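Local structure of conserved hypothetical protein (Agrobacterium tumefaciens, 2FEX) at residues 111-115 against 116-120. The protein is of unknown function but belongs to the DJ-1/PfpI family, whose relatives include peptidases, chaperones and glyoxalase-like enzymes. Numbering follows the deposited sequence. Where two conformers were deposited one is given.
Sequences GVLND and VAHTG
Leu113 lies against one face of the His118 imidazole, and the four residues between them fold back far enough to bring Val116 under the preceding turn. The contact is a CH-pi one: Leu113 CB stands 3.9 Å from the centroid of the His118 ring, 16° off its normal and displaced toward the ND1 side. Farther along the same side chain, Leu113 CD1 lies 4.0 Å from His118 CD2. With CG between the backbone N and the carbonyl carbon (chi1 59°), the His118 ring is swung back toward the residues before it, and its ND1 donates a hydrogen bond to Val116 O of 2.8 Å. The bond is nearly straight, at 161°, and the acceptor lies at the ring edge, close to the ring plane. Together with a second hydrogen bond between NE2 and Tyr132 OH, it fixes the rotation of the imidazole and satisfies both of its nitrogens. Leu113 O also comes close, 3.3 Å from His118 CE1, but its angle to ND1 is too poor for a hydrogen bond.

Val116 closes the other side of the loop. Its CG2 sits 3.5 Å from Val112 O and, more loosely, 4.4 Å from Leu113 CD2. The backbone N of Val116 is buried here without a polar partner. Upstream, Gly111 to Asn114 form a type I beta turn, closed by Asn114 N donating to Gly111 O. Leu113 and His118 both press on Thr152 of strand 150-153, and Val116 meets Asp147 of strand 145-147. The connection from helix 102-109 to helix 123-127 is thereby packed on the antiparallel end of the central sheet in the alpha/beta DJ-1/PfpI fold, with Leu113 near, without touching, what may be the nucleophile elbow of the family at Cys101.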
ATOM      1  N   GLY A 111     -13.088 -10.424 -21.551  1.00 17.68           N
ATOM      2  CA  GLY A 111     -12.538 -10.769 -22.874  1.00 18.85           C
ATOM      3  C   GLY A 111     -11.282  -9.991 -23.271  1.00 17.92           C
ATOM      4  O   GLY A 111     -10.649 -10.329 -24.300  1.00 18.46           O
ATOM      5  N   VAL A 112     -10.897  -8.974 -22.479  1.00 18.08           N
ATOM      6  CA  VAL A 112      -9.801  -8.085 -22.865  0.50 17.18           C
ATOM      7  C   VAL A 112      -8.421  -8.783 -22.880  1.00 18.01           C
ATOM      8  O   VAL A 112      -7.439  -8.269 -23.444  1.00 18.86           O
ATOM      9  CB  VAL A 112      -9.792  -6.821 -21.970  0.50 17.53           C
ATOM     10  CG1 VAL A 112      -9.231  -7.118 -20.559  0.50 16.58           C
ATOM     11  CG2 VAL A 112      -9.050  -5.710 -22.647  0.50 16.62           C
ATOM     12  N   LEU A 113      -8.331  -9.943 -22.212  1.00 16.02           N
ATOM     13  CA  LEU A 113      -7.044 -10.674 -22.217  1.00 16.08           C
ATOM     14  C   LEU A 113      -6.961 -11.713 -23.351  1.00 17.89           C
ATOM     15  O   LEU A 113      -6.018 -12.480 -23.401  1.00 18.37           O
ATOM     16  CB  LEU A 113      -6.799 -11.359 -20.865  1.00 16.79           C
ATOM     17  CG  LEU A 113      -6.933 -10.462 -19.659  1.00 15.18           C
ATOM     18  CD1 LEU A 113      -6.589 -11.213 -18.338  1.00 15.07           C
ATOM     19  CD2 LEU A 113      -6.066  -9.199 -19.845  1.00 15.53           C
ATOM     20  N   ASN A 114      -7.979 -11.784 -24.226  1.00 18.18           N
ATOM     21  CA  ASN A 114      -8.011 -12.890 -25.222  1.00 20.08           C
ATOM     22  C   ASN A 114      -6.874 -12.847 -26.257  1.00 20.39           C
ATOM     23  O   ASN A 114      -6.461 -13.902 -26.772  1.00 20.84           O
ATOM     24  CB  ASN A 114      -9.338 -12.906 -25.967  1.00 19.28           C
ATOM     25  CG  ASN A 114     -10.527 -13.354 -25.093  1.00 20.43           C
ATOM     26  OD1 ASN A 114     -10.380 -13.698 -23.905  1.00 21.08           O
ATOM     27  ND2 ASN A 114     -11.755 -13.294 -25.692  1.00 23.43           N
ATOM     28  N   ASP A 115      -6.437 -11.623 -26.572  1.00 20.74           N
ATOM     29  CA  ASP A 115      -5.614 -11.244 -27.696  0.50 23.25           C
ATOM     30  C   ASP A 115      -4.273 -10.586 -27.301  1.00 22.83           C
ATOM     31  O   ASP A 115      -3.580 -10.061 -28.165  1.00 23.86           O
ATOM     32  CB  ASP A 115      -6.434 -10.215 -28.506  0.50 23.47           C
ATOM     33  CG  ASP A 115      -6.842  -8.951 -27.666  0.50 25.14           C
ATOM     34  OD1 ASP A 115      -7.128  -8.992 -26.404  0.50 20.54           O
ATOM     35  OD2 ASP A 115      -6.894  -7.868 -28.308  0.50 30.68           O
ATOM     36  N   VAL A 116      -3.972 -10.516 -26.005  1.00 21.28           N
ATOM     37  CA  VAL A 116      -2.756  -9.854 -25.540  1.00 19.62           C
ATOM     38  C   VAL A 116      -2.021 -10.722 -24.554  1.00 18.75           C
ATOM     39  O   VAL A 116      -2.642 -11.505 -23.815  1.00 19.08           O
ATOM     40  CB  VAL A 116      -3.042  -8.481 -24.875  1.00 18.58           C
ATOM     41  CG1 VAL A 116      -3.593  -7.507 -25.954  1.00 21.82           C
ATOM     42  CG2 VAL A 116      -4.014  -8.627 -23.685  1.00 17.09           C
ATOM     43  N   ALA A 117      -0.705 -10.534 -24.499  1.00 18.13           N
ATOM     44  CA  ALA A 117       0.112 -11.199 -23.486  1.00 17.06           C
ATOM     45  C   ALA A 117      -0.318 -10.635 -22.122  1.00 16.47           C
ATOM     46  O   ALA A 117      -0.636  -9.436 -22.008  1.00 16.38           O
ATOM     47  CB  ALA A 117       1.604 -10.958 -23.742  1.00 19.70           C
ATOM     48  N   HIS A 118      -0.353 -11.505 -21.109  1.00 14.68           N
ATOM     49  CA  HIS A 118      -0.840 -11.082 -19.768  1.00 14.85           C
ATOM     50  C   HIS A 118      -0.397 -12.109 -18.726  1.00 14.39           C
ATOM     51  O   HIS A 118       0.159 -13.154 -19.065  1.00 15.35           O
ATOM     52  CB  HIS A 118      -2.363 -11.016 -19.767  1.00 13.97           C
ATOM     53  CG  HIS A 118      -3.011 -12.337 -20.105  1.00 13.27           C
ATOM     54  ND1 HIS A 118      -3.328 -12.715 -21.398  1.00 17.10           N
ATOM     55  CD2 HIS A 118      -3.332 -13.384 -19.311  1.00 15.18           C
ATOM     56  CE1 HIS A 118      -3.791 -13.959 -21.390  1.00 17.28           C
ATOM     57  NE2 HIS A 118      -3.791 -14.395 -20.134  1.00 16.46           N
ATOM     58  N   THR A 119      -0.628 -11.781 -17.453  1.00 14.02           N
ATOM     59  CA  THR A 119      -0.393 -12.725 -16.390  1.00 14.09           C
ATOM     60  C   THR A 119      -1.512 -12.501 -15.343  1.00 13.54           C
ATOM     61  O   THR A 119      -2.558 -11.877 -15.645  1.00 14.28           O
ATOM     62  CB  THR A 119       1.027 -12.586 -15.793  1.00 14.56           C
ATOM     63  OG1 THR A 119       1.329 -13.693 -14.913  1.00 14.87           O
ATOM     64  CG2 THR A 119       1.200 -11.213 -15.065  1.00 14.55           C
ATOM     65  N   GLY A 120      -1.321 -13.100 -14.175  1.00 13.31           N
ATOM     66  CA  GLY A 120      -2.389 -13.066 -13.143  1.00 13.75           C
ATOM     67  C   GLY A 120      -1.841 -13.772 -11.922  1.00 13.35           C
ATOM     68  O   GLY A 120      -0.611 -14.092 -11.819  1.00 13.41           O
TER